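Local coordinates for lipoprotein LpqN (Mycobacterium tuberculosis, PDB 6E5F) that supports cell envelope biogenesis, interacts with the periplasmic loops of the mycolate transporters MmpL3 and MmpL11, and binds a lauryl trehaloside in a lipid pocket, at residues A217-I220 with D221-T225. Numbering follows the deposited sequence.
Sequences ANVI and DEQTT
Ile220 and Thr224 meet in a local i to i+4 contact at the C-terminal end of helix 210-223, where the chain leaves the last turn for the short strand 225-227. Two bonds grip Ile220 O: Thr224 N lies 3.2 Å from it, and Thr224 OG1, which donates its proton, only 2.7 Å. They reach the carbonyl from opposite faces of its plane, the hydroxyl at a C=O...O angle of 128°. With OG1 anti to its own carbonyl carbon (chi1 -64°), the hydroxyl turns back toward the helix and Thr224 OG1 also lies 3.5 Å from Ile220 CG2, the two side chains running alongside each other.

One turn earlier, Asp221 N closes a regular helical bond to Ala217 O. The Asp221 carboxylate lies close beside that same oxygen, to which it cannot donate, and its own oxygens find other partners: OD1 forms a salt bridge with Lys186 on strand 179-192, tying the helix to the antiparallel sheet in a fold consistent with the Mog1p/PsbP clan, while Asp221 OD2 accepts from a water 2.8 Å away that also donates to Asn218 OD1, bridging two side chains three residues apart. Ala217 lines the pocket of the bound lauryl trehaloside, its side chain about 3 Å from the ligand.

On another face, Val219 CG1, anti to the backbone N (chi1 178°), rests beside the Gln223 amide, 3.9 Å from Gln223 NE2; both side chains point the same way and touch Pro88. NE2 also makes a long, weak bond to Glu222 OE2. Thr224, the first residue to leave helical geometry, packs on Leu87 and Pro88, and backbone bonding between Thr225 and Asp86 then carries the chain into a two-stranded antiparallel pairing with strand 84-86.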
ATOM      1  N   ALA A 217       9.817  -0.809  -6.679  1.00 29.16           N
ATOM      2  CA  ALA A 217       8.688   0.075  -6.944  1.00 29.41           C
ATOM      3  C   ALA A 217       8.565   0.387  -8.428  1.00 31.41           C
ATOM      4  O   ALA A 217       7.451   0.458  -8.963  1.00 29.87           O
ATOM      5  CB  ALA A 217       8.868   1.373  -6.161  1.00 31.91           C
ATOM      6  N   ASN A 218       9.693   0.602  -9.104  1.00 32.37           N
ATOM      7  CA  ASN A 218       9.654   0.874 -10.537  1.00 36.15           C
ATOM      8  C   ASN A 218       9.037  -0.290 -11.294  1.00 32.19           C
ATOM      9  O   ASN A 218       8.226  -0.088 -12.204  1.00 32.64           O
ATOM     10  CB  ASN A 218      11.064   1.142 -11.051  1.00 37.01           C
ATOM     11  CG  ASN A 218      11.715   2.315 -10.364  1.00 52.14           C
ATOM     12  OD1 ASN A 218      11.080   3.341 -10.123  1.00 54.71           O
ATOM     13  ND2 ASN A 218      12.991   2.170 -10.035  1.00 50.49           N
ATOM     14  N   VAL A 219       9.418  -1.519 -10.939  1.00 30.40           N
ATOM     15  CA  VAL A 219       8.843  -2.694 -11.586  1.00 31.72           C
ATOM     16  C   VAL A 219       7.336  -2.726 -11.370  1.00 27.60           C
ATOM     17  O   VAL A 219       6.563  -2.977 -12.302  1.00 28.73           O
ATOM     18  CB  VAL A 219       9.527  -3.971 -11.066  1.00 32.33           C
ATOM     19  CG1 VAL A 219       8.909  -5.201 -11.705  1.00 35.11           C
ATOM     20  CG2 VAL A 219      11.024  -3.918 -11.335  1.00 33.58           C
ATOM     21  N   ILE A 220       6.896  -2.466 -10.138  1.00 25.05           N
ATOM     22  CA  ILE A 220       5.468  -2.472  -9.835  1.00 24.45           C
ATOM     23  C   ILE A 220       4.747  -1.386 -10.623  1.00 26.11           C
ATOM     24  O   ILE A 220       3.674  -1.619 -11.192  1.00 24.98           O
ATOM     25  CB  ILE A 220       5.252  -2.326  -8.317  1.00 24.54           C
ATOM     26  CG1 ILE A 220       5.759  -3.575  -7.591  1.00 27.58           C
ATOM     27  CG2 ILE A 220       3.779  -2.057  -8.007  1.00 25.38           C
ATOM     28  CD1 ILE A 220       5.819  -3.436  -6.076  1.00 30.56           C
ATOM     29  N   ASP A 221       5.324  -0.184 -10.675  1.00 27.32           N
ATOM     30  CA  ASP A 221       4.655   0.924 -11.345  1.00 29.70           C
ATOM     31  C   ASP A 221       4.465   0.657 -12.832  1.00 33.00           C
ATOM     32  O   ASP A 221       3.458   1.078 -13.413  1.00 38.64           O
ATOM     33  CB  ASP A 221       5.447   2.215 -11.139  1.00 32.22           C
ATOM     34  CG  ASP A 221       5.420   2.693  -9.700  1.00 41.71           C
ATOM     35  OD1 ASP A 221       4.657   2.120  -8.893  1.00 40.33           O
ATOM     36  OD2 ASP A 221       6.164   3.643  -9.376  1.00 44.83           O
ATOM     37  N   GLU A 222       5.402  -0.049 -13.461  1.00 31.96           N
ATOM     38  CA  GLU A 222       5.381  -0.189 -14.910  1.00 38.85           C
ATOM     39  C   GLU A 222       4.671  -1.449 -15.395  1.00 45.07           C
ATOM     40  O   GLU A 222       4.216  -1.474 -16.545  1.00 46.54           O
ATOM     41  CB  GLU A 222       6.810  -0.140 -15.472  1.00 48.73           C
ATOM     42  CG  GLU A 222       7.526  -1.479 -15.521  1.00 62.58           C
ATOM     43  CD  GLU A 222       8.956  -1.371 -16.024  1.00 74.16           C
ATOM     44  OE1 GLU A 222       9.504  -0.249 -16.039  1.00 77.25           O
ATOM     45  OE2 GLU A 222       9.529  -2.414 -16.407  1.00 76.98           O
ATOM     46  N   GLN A 223       4.554  -2.485 -14.561  1.00 33.06           N
ATOM     47  CA  GLN A 223       4.031  -3.771 -15.010  1.00 32.49           C
ATOM     48  C   GLN A 223       2.692  -4.154 -14.392  1.00 26.32           C
ATOM     49  O   GLN A 223       2.078  -5.125 -14.853  1.00 36.71           O
ATOM     50  CB  GLN A 223       5.045  -4.893 -14.733  1.00 35.69           C
ATOM     51  CG  GLN A 223       6.396  -4.680 -15.397  1.00 39.97           C
ATOM     52  CD  GLN A 223       7.332  -5.864 -15.241  1.00 48.99           C
ATOM     53  OE1 GLN A 223       6.922  -6.946 -14.824  1.00 53.21           O
ATOM     54  NE2 GLN A 223       8.602  -5.660 -15.574  1.00 65.63           N
ATOM     55  N   THR A 224       2.214  -3.434 -13.382  1.00 26.96           N
ATOM     56  CA  THR A 224       0.968  -3.816 -12.731  1.00 26.50           C
ATOM     57  C   THR A 224      -0.214  -3.541 -13.650  1.00 26.40           C
ATOM     58  O   THR A 224      -0.320  -2.464 -14.243  1.00 30.48           O
ATOM     59  CB  THR A 224       0.787  -3.048 -11.422  1.00 24.26           C
ATOM     60  OG1 THR A 224       1.819  -3.419 -10.503  1.00 25.97           O
ATOM     61  CG2 THR A 224      -0.564  -3.365 -10.799  1.00 24.80           C
ATOM     62  N   THR A 225      -1.106  -4.519 -13.763  1.00 26.35           N
ATOM     63  CA  THR A 225      -2.372  -4.348 -14.455  1.00 27.37           C
ATOM     64  C   THR A 225      -3.500  -4.528 -13.449  1.00 27.78           C
ATOM     65  O   THR A 225      -3.400  -5.346 -12.527  1.00 26.50           O
ATOM     66  CB  THR A 225      -2.528  -5.365 -15.589  1.00 31.63           C
ATOM     67  OG1 THR A 225      -2.713  -6.676 -15.041  1.00 42.70           O
ATOM     68  CG2 THR A 225      -1.302  -5.361 -16.491  1.00 33.29           C
TER
HETATM   69  O   HOH W   1       8.447   4.446 -10.717  1.00 49.28           O